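Local coordinates for protein five-membered-cyclitol-phosphate synthase (Streptomyces citricolor, PDB 6K96) that binds nicotinamide-adenine-dinucleotide through a Rossmann-type domain and belongs by sequence to the myo-inositol-1-phosphate synthase family, at residues Gln137-Ala140 with Ile141-Arg145; Pro159-Val162 with Ala163-Pro166. All coordinates share one frame; numbering follows the deposited sequence.

Contact 1 of 2, residues Gln137-Ala140 with Ile141-Arg145. With NAD (nicotinamide-adenine-dinucleotide), chain G.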
ATOM      1  N   GLN B 137      25.363  -2.570 -29.086  1.00 38.13           N
ATOM      2  CA  GLN B 137      25.189  -1.896 -30.415  1.00 38.85           C
ATOM      3  C   GLN B 137      25.834  -2.704 -31.546  1.00 39.73           C
ATOM      4  O   GLN B 137      25.192  -2.872 -32.593  1.00 42.15           O
ATOM      5  CB  GLN B 137      25.695  -0.461 -30.382  1.00 39.50           C
ATOM      6  CG  GLN B 137      25.325   0.357 -31.618  1.00 40.63           C
ATOM      7  CD  GLN B 137      23.857   0.453 -31.967  1.00 41.24           C
ATOM      8  OE1 GLN B 137      23.100   1.223 -31.379  1.00 42.40           O
ATOM      9  NE2 GLN B 137      23.427  -0.306 -32.966  1.00 41.99           N
ATOM     10  N   TRP B 138      27.025  -3.248 -31.357  1.00 39.87           N
ATOM     11  CA  TRP B 138      27.666  -4.112 -32.383  1.00 39.73           C
ATOM     12  C   TRP B 138      26.764  -5.304 -32.766  1.00 38.40           C
ATOM     13  O   TRP B 138      26.765  -5.675 -33.961  1.00 37.64           O
ATOM     14  CB  TRP B 138      29.076  -4.554 -31.922  1.00 40.75           C
ATOM     15  CG  TRP B 138      29.063  -5.465 -30.737  1.00 40.94           C
ATOM     16  CD1 TRP B 138      29.202  -5.122 -29.420  1.00 41.17           C
ATOM     17  CD2 TRP B 138      28.838  -6.885 -30.767  1.00 40.98           C
ATOM     18  NE1 TRP B 138      29.094  -6.237 -28.623  1.00 41.13           N
ATOM     19  CE2 TRP B 138      28.871  -7.333 -29.429  1.00 41.19           C
ATOM     20  CE3 TRP B 138      28.584  -7.812 -31.786  1.00 41.05           C
ATOM     21  CZ2 TRP B 138      28.662  -8.675 -29.101  1.00 41.03           C
ATOM     22  CZ3 TRP B 138      28.386  -9.137 -31.458  1.00 40.69           C
ATOM     23  CH2 TRP B 138      28.421  -9.558 -30.133  1.00 40.34           C
ATOM     24  N   ALA B 139      26.049  -5.912 -31.807  1.00 37.67           N
ATOM     25  CA  ALA B 139      25.326  -7.190 -32.033  1.00 37.53           C
ATOM     26  C   ALA B 139      24.024  -6.900 -32.770  1.00 37.78           C
ATOM     27  O   ALA B 139      23.751  -7.550 -33.801  1.00 37.94           O
ATOM     28  CB  ALA B 139      25.063  -7.911 -30.741  1.00 37.24           C
ATOM     29  N   ALA B 140      23.272  -5.917 -32.281  1.00 38.50           N
ATOM     30  CA  ALA B 140      22.017  -5.438 -32.899  1.00 39.52           C
ATOM     31  C   ALA B 140      22.306  -5.133 -34.377  1.00 41.56           C
ATOM     32  O   ALA B 140      21.588  -5.639 -35.256  1.00 42.31           O
ATOM     33  CB  ALA B 140      21.527  -4.233 -32.125  1.00 39.12           C
ATOM     34  N   ILE B 141      23.378  -4.389 -34.667  1.00 42.05           N
ATOM     35  CA  ILE B 141      23.765  -4.098 -36.087  1.00 43.03           C
ATOM     36  C   ILE B 141      24.045  -5.431 -36.800  1.00 42.41           C
ATOM     37  O   ILE B 141      23.542  -5.624 -37.899  1.00 42.99           O
ATOM     38  CB  ILE B 141      24.984  -3.135 -36.129  1.00 44.06           C
ATOM     39  CG1 ILE B 141      24.550  -1.667 -36.116  1.00 43.79           C
ATOM     40  CG2 ILE B 141      25.897  -3.447 -37.304  1.00 45.07           C
ATOM     41  CD1 ILE B 141      23.554  -1.351 -37.201  1.00 44.56           C
ATOM     42  N   ALA B 142      24.840  -6.306 -36.175  1.00 41.91           N
ATOM     43  CA  ALA B 142      25.392  -7.547 -36.768  1.00 41.18           C
ATOM     44  C   ALA B 142      24.252  -8.502 -37.080  1.00 40.88           C
ATOM     45  O   ALA B 142      24.109  -8.837 -38.258  1.00 42.03           O
ATOM     46  CB  ALA B 142      26.442  -8.167 -35.879  1.00 40.70           C
ATOM     47  N   TYR B 143      23.468  -8.921 -36.084  1.00 40.07           N
ATOM     48  CA  TYR B 143      22.297  -9.794 -36.320  1.00 40.15           C
ATOM     49  C   TYR B 143      21.371  -9.161 -37.359  1.00 40.91           C
ATOM     50  O   TYR B 143      20.706  -9.898 -38.108  1.00 41.04           O
ATOM     51  CB  TYR B 143      21.532 -10.100 -35.021  1.00 39.37           C
ATOM     52  CG  TYR B 143      22.243 -11.119 -34.179  1.00 37.60           C
ATOM     53  CD1 TYR B 143      22.167 -12.464 -34.493  1.00 37.38           C
ATOM     54  CD2 TYR B 143      23.060 -10.732 -33.147  1.00 37.16           C
ATOM     55  CE1 TYR B 143      22.872 -13.416 -33.770  1.00 37.40           C
ATOM     56  CE2 TYR B 143      23.791 -11.663 -32.435  1.00 37.27           C
ATOM     57  CZ  TYR B 143      23.704 -13.003 -32.748  1.00 37.19           C
ATOM     58  OH  TYR B 143      24.385 -13.902 -31.985  1.00 37.41           O
ATOM     59  N   ALA B 144      21.330  -7.838 -37.428  1.00 42.06           N
ATOM     60  CA  ALA B 144      20.437  -7.135 -38.376  1.00 44.16           C
ATOM     61  C   ALA B 144      20.973  -7.292 -39.822  1.00 45.37           C
ATOM     62  O   ALA B 144      20.192  -7.529 -40.757  1.00 44.69           O
ATOM     63  CB  ALA B 144      20.247  -5.700 -37.918  1.00 43.71           C
ATOM     64  N   ARG B 145      22.273  -7.206 -40.029  1.00 48.40           N
ATOM     65  CA  ARG B 145      22.840  -7.326 -41.406  1.00 52.07           C
ATOM     66  C   ARG B 145      22.792  -8.805 -41.798  1.00 51.57           C
ATOM     67  O   ARG B 145      22.501  -9.095 -42.967  1.00 50.94           O
ATOM     68  CB  ARG B 145      24.212  -6.665 -41.451  1.00 54.91           C
ATOM     69  CG  ARG B 145      24.119  -5.195 -41.063  1.00 58.53           C
ATOM     70  CD  ARG B 145      25.162  -4.322 -41.718  1.00 65.87           C
ATOM     71  NE  ARG B 145      26.427  -4.308 -40.990  1.00 68.10           N
ATOM     72  CZ  ARG B 145      27.554  -3.801 -41.464  1.00 73.96           C
ATOM     73  NH1 ARG B 145      27.587  -3.276 -42.683  1.00 77.92           N
ATOM     74  NH2 ARG B 145      28.651  -3.823 -40.725  1.00 76.07           N
TER
HETATM   75  PA  NAD G 400      17.686 -12.237 -20.815  1.00 29.78           P
HETATM   76  O1A NAD G 400      18.851 -11.714 -20.067  1.00 29.76           O
HETATM   77  O2A NAD G 400      16.798 -13.183 -20.055  1.00 30.34           O
HETATM   78  O5B NAD G 400      18.024 -12.827 -22.239  1.00 30.93           O
HETATM   79  C5B NAD G 400      19.331 -12.471 -22.746  1.00 33.59           C
HETATM   80  C4B NAD G 400      19.896 -13.642 -23.506  1.00 35.21           C
HETATM   81  O4B NAD G 400      20.904 -13.241 -24.493  1.00 36.59           O
HETATM   82  C3B NAD G 400      20.597 -14.660 -22.601  1.00 36.05           C
HETATM   83  O3B NAD G 400      20.212 -15.966 -23.013  1.00 36.05           O
HETATM   84  C2B NAD G 400      22.068 -14.416 -22.928  1.00 37.11           C
HETATM   85  O2B NAD G 400      22.726 -15.559 -22.465  1.00 37.92           O
HETATM   86  C1B NAD G 400      21.937 -14.214 -24.441  1.00 37.63           C
HETATM   87  N9A NAD G 400      23.081 -13.680 -25.154  1.00 39.08           N
HETATM   88  C8A NAD G 400      24.014 -12.838 -24.599  1.00 40.23           C
HETATM   89  N7A NAD G 400      24.901 -12.409 -25.467  1.00 41.35           N
HETATM   90  C5A NAD G 400      24.516 -12.974 -26.678  1.00 40.54           C
HETATM   91  C6A NAD G 400      25.069 -12.880 -27.972  1.00 41.38           C
HETATM   92  N6A NAD G 400      26.134 -12.134 -28.246  1.00 40.98           N
HETATM   93  N1A NAD G 400      24.430 -13.528 -28.983  1.00 42.21           N
HETATM   94  C2A NAD G 400      23.352 -14.270 -28.666  1.00 41.28           C
HETATM   95  N3A NAD G 400      22.763 -14.440 -27.484  1.00 40.11           N
HETATM   96  C4A NAD G 400      23.387 -13.754 -26.508  1.00 40.05           C
HETATM   97  O3  NAD G 400      16.813 -10.986 -21.253  1.00 28.66           O
HETATM   98  PN  NAD G 400      15.220 -10.863 -21.436  1.00 27.10           P
HETATM   99  O1N NAD G 400      14.789 -11.943 -22.353  1.00 27.10           O
HETATM  100  O2N NAD G 400      14.716 -10.701 -20.035  1.00 27.21           O
HETATM  101  O5D NAD G 400      15.128  -9.458 -22.224  1.00 27.40           O
HETATM  102  C5D NAD G 400      15.798  -9.371 -23.548  1.00 27.59           C
HETATM  103  C4D NAD G 400      15.913  -7.931 -23.954  1.00 27.48           C
HETATM  104  O4D NAD G 400      14.614  -7.325 -24.143  1.00 26.98           O
HETATM  105  C3D NAD G 400      16.648  -7.074 -22.914  1.00 27.60           C
HETATM  106  O3D NAD G 400      17.433  -6.138 -23.619  1.00 28.24           O
HETATM  107  C2D NAD G 400      15.514  -6.281 -22.268  1.00 27.35           C
HETATM  108  O2D NAD G 400      15.841  -4.998 -21.768  1.00 27.16           O
HETATM  109  C1D NAD G 400      14.592  -6.060 -23.466  1.00 27.20           C
HETATM  110  N1N NAD G 400      13.237  -5.648 -22.990  1.00 26.92           N
HETATM  111  C2N NAD G 400      12.588  -6.426 -21.973  1.00 26.96           C
HETATM  112  C3N NAD G 400      11.425  -5.989 -21.360  1.00 26.33           C
HETATM  113  C7N NAD G 400      10.778  -6.889 -20.323  1.00 26.37           C
HETATM  114  O7N NAD G 400      11.216  -8.018 -20.140  1.00 26.14           O
HETATM  115  N7N NAD G 400       9.750  -6.408 -19.629  1.00 26.09           N
HETATM  116  C4N NAD G 400      10.928  -4.744 -21.742  1.00 26.22           C
HETATM  117  C5N NAD G 400      11.462  -4.087 -22.844  1.00 26.46           C
HETATM  118  C6N NAD G 400      12.658  -4.506 -23.396  1.00 26.73           C
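Tyr-143 N donates to Ala-139 O at 2.7 Å, the shortest of four successive i to i+4 bonds through which the first turn of helix 137-149 is tied to the next. The other three are Ile-141 N to Gln-137 O, the straightest at the hydrogen (168°), Ala-142 N to Trp-138 O and Ala-144 N to Ala-140 O.

The Tyr-143 ring leaves the helix with CG anti to its own carbonyl carbon (chi1 -76°), which sets its CD2 edge against Ala-139 O at 3.3 Å, near the ring plane. Ala-139 CB lies 4.2 Å from the same CD2. At the far end, Tyr-143 OH lies 3.0 Å from N1A of the adenine of nicotinamide-adenine-dinucleotide; this hydroxyl is hydrogen-bonded to the backbone N of Leu-101. Trp-138, with its CG between backbone N and carbonyl carbon (chi1 67°), swings its indole to the adenine side, where its CH2 stands 3.9 Å from the exocyclic N6A. Ala-139 CB covers one face of this indole, offset toward the rim.

Farther round the helix, the Gln-137 side chain turns back along the helix and its NE2 lies 3.6 Å from Ile-141 CG1, while that amide bonds to Leu-161 O. Ala-144 CB rests on Ala-140 O.

Two aromatic residues five positions apart on the helix thus serve the same adenine: Trp-138 meets its amino group through a ring carbon, Tyr-143 sets a hydroxyl beside a ring nitrogen. The small Ala-139 side chain lies against both aromatic rings, and the bond to Leu-101 probably fixes where the tyrosine hydroxyl can sit in the cofactor pocket.

Contact 2 of 2, residues Pro159-Val162 with Ala163-Pro166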
ATOM      1  N   PRO B 159      16.978  -1.051 -26.832  1.00 35.38           N
ATOM      2  CA  PRO B 159      17.166   0.376 -27.136  1.00 35.93           C
ATOM      3  C   PRO B 159      18.278   0.673 -28.164  1.00 36.39           C
ATOM      4  O   PRO B 159      18.429   1.838 -28.567  1.00 35.77           O
ATOM      5  CB  PRO B 159      17.542   1.054 -25.803  1.00 35.49           C
ATOM      6  CG  PRO B 159      17.282  -0.010 -24.753  1.00 34.99           C
ATOM      7  CD  PRO B 159      17.434  -1.347 -25.463  1.00 35.11           C
ATOM      8  N   GLU B 160      18.972  -0.352 -28.645  1.00 37.01           N
ATOM      9  CA  GLU B 160      20.040  -0.149 -29.652  1.00 39.13           C
ATOM     10  C   GLU B 160      19.438   0.437 -30.928  1.00 40.00           C
ATOM     11  O   GLU B 160      18.321   0.103 -31.263  1.00 38.52           O
ATOM     12  CB  GLU B 160      20.845  -1.424 -29.899  1.00 39.58           C
ATOM     13  CG  GLU B 160      21.912  -1.642 -28.852  1.00 39.82           C
ATOM     14  CD  GLU B 160      21.511  -1.437 -27.396  1.00 39.99           C
ATOM     15  OE1 GLU B 160      21.970  -0.412 -26.782  1.00 39.73           O
ATOM     16  OE2 GLU B 160      20.738  -2.285 -26.885  1.00 38.68           O
ATOM     17  N   LEU B 161      20.229   1.293 -31.590  1.00 41.94           N
ATOM     18  CA  LEU B 161      19.915   1.913 -32.898  1.00 42.90           C
ATOM     19  C   LEU B 161      19.977   0.828 -33.975  1.00 42.57           C
ATOM     20  O   LEU B 161      21.100   0.280 -34.143  1.00 42.57           O
ATOM     21  CB  LEU B 161      20.926   3.043 -33.150  1.00 44.15           C
ATOM     22  CG  LEU B 161      20.291   4.352 -33.626  1.00 45.54           C
ATOM     23  CD1 LEU B 161      19.635   5.103 -32.476  1.00 46.35           C
ATOM     24  CD2 LEU B 161      21.280   5.252 -34.332  1.00 47.26           C
ATOM     25  N   VAL B 162      18.826   0.487 -34.594  1.00 41.55           N
ATOM     26  CA  VAL B 162      18.721  -0.418 -35.779  1.00 41.82           C
ATOM     27  C   VAL B 162      17.690   0.157 -36.754  1.00 42.03           C
ATOM     28  O   VAL B 162      18.064   0.696 -37.802  1.00 42.41           O
ATOM     29  CB  VAL B 162      18.372  -1.872 -35.413  1.00 42.02           C
ATOM     30  CG1 VAL B 162      18.498  -2.802 -36.616  1.00 42.09           C
ATOM     31  CG2 VAL B 162      19.214  -2.397 -34.275  1.00 41.89           C
ATOM     32  N   ALA B 163      16.402   0.057 -36.442  1.00 43.42           N
ATOM     33  CA  ALA B 163      15.345   0.666 -37.285  1.00 43.60           C
ATOM     34  C   ALA B 163      15.599   2.162 -37.329  1.00 43.88           C
ATOM     35  O   ALA B 163      15.153   2.785 -38.253  1.00 46.89           O
ATOM     36  CB  ALA B 163      13.966   0.361 -36.786  1.00 43.05           C
ATOM     37  N   ARG B 164      16.338   2.715 -36.373  1.00 43.38           N
ATOM     38  CA  ARG B 164      16.463   4.195 -36.300  1.00 44.10           C
ATOM     39  C   ARG B 164      17.664   4.707 -37.120  1.00 46.53           C
ATOM     40  O   ARG B 164      17.734   5.958 -37.299  1.00 44.32           O
ATOM     41  CB  ARG B 164      16.509   4.672 -34.845  1.00 42.39           C
ATOM     42  CG  ARG B 164      15.141   5.103 -34.314  1.00 41.50           C
ATOM     43  CD  ARG B 164      15.111   5.302 -32.820  1.00 40.00           C
ATOM     44  NE  ARG B 164      15.878   4.227 -32.234  1.00 39.19           N
ATOM     45  CZ  ARG B 164      16.475   4.268 -31.065  1.00 40.53           C
ATOM     46  NH1 ARG B 164      16.373   5.352 -30.324  1.00 41.15           N
ATOM     47  NH2 ARG B 164      17.132   3.201 -30.614  1.00 41.65           N
ATOM     48  N   THR B 165      18.589   3.827 -37.558  1.00 49.04           N
ATOM     49  CA  THR B 165      19.697   4.229 -38.471  1.00 53.84           C
ATOM     50  C   THR B 165      19.116   4.315 -39.889  1.00 54.64           C
ATOM     51  O   THR B 165      18.876   3.293 -40.531  1.00 53.91           O
ATOM     52  CB  THR B 165      20.988   3.383 -38.372  1.00 56.14           C
ATOM     53  OG1 THR B 165      21.106   2.620 -39.578  1.00 56.97           O
ATOM     54  CG2 THR B 165      21.101   2.502 -37.133  1.00 54.41           C
ATOM     55  N   PRO B 166      18.911   5.539 -40.429  1.00 56.62           N
ATOM     56  CA  PRO B 166      18.176   5.712 -41.691  1.00 57.72           C
ATOM     57  C   PRO B 166      18.734   4.922 -42.902  1.00 56.60           C
ATOM     58  O   PRO B 166      17.969   4.524 -43.744  1.00 55.76           O
ATOM     59  CB  PRO B 166      18.272   7.230 -41.966  1.00 59.92           C
ATOM     60  CG  PRO B 166      18.698   7.870 -40.634  1.00 59.16           C
ATOM     61  CD  PRO B 166      19.490   6.802 -39.917  1.00 57.79           C
TER
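Arg-164 makes the side-chain hydrogen bonds between 159-162 and 163-166, sending its NH2 back to the carbonyl oxygen of Pro-159 at 2.8 Å. That acceptor lies in the guanidinium plane, whereas the donor stands above the plane of the carbonyl. A second, weak bond runs from the same NH2 to Glu-160 O (3.4 Å), also at the guanidinium edge. The bend of the arginine at chi3 (-41°) brings its flat end back over the preceding residues, and NE forms a salt bridge with Asp-182.

In the backbone, Thr-165 N donates to Val-162 O at 3.2 Å, closing a type I beta turn.

Apolar contact comes from Leu-161, which crosses the arginine at about a right angle. Its CD1 sits over the centre of one guanidinium face, 3.6 Å from Arg-164 CZ, and its CD2 meets Thr-165 CG2 at 3.9 Å.

The segment lies in the loop that leaves strand 153-156 and enters helix 166-174, where Thr-165 is the N-cap and its OG1 bonds weakly to Leu-168 N. Val-162, on the inner side, packs against helix 137-149, strand 153-156 and Leu-179 of strand 179-180, outermost of the parallel sheet within this chain.

Overall arrangement
Contact 1 is largely buried and contact 2 only partly so, with Pro-159 and Leu-161 exposed. Regular helical bonds hold contact 1, whose aromatic side chains meet the adenine; contact 2, in an irregular loop, relies on one arginine and a beta turn. They belong to successive parts of the parallel sheet domain: helix 137-149 leads into strand 153-156, and the loop of contact 2 follows that strand. Their centres are 10 Å apart and they touch directly, Ala-140 CB packing on Glu-160 CB and Ala-144 CB on Val-162 CG1. Contact 1 reaches nicotinamide-adenine-dinucleotide directly, whereas in contact 2 the side chain of Pro-159 stays about 5 Å from it.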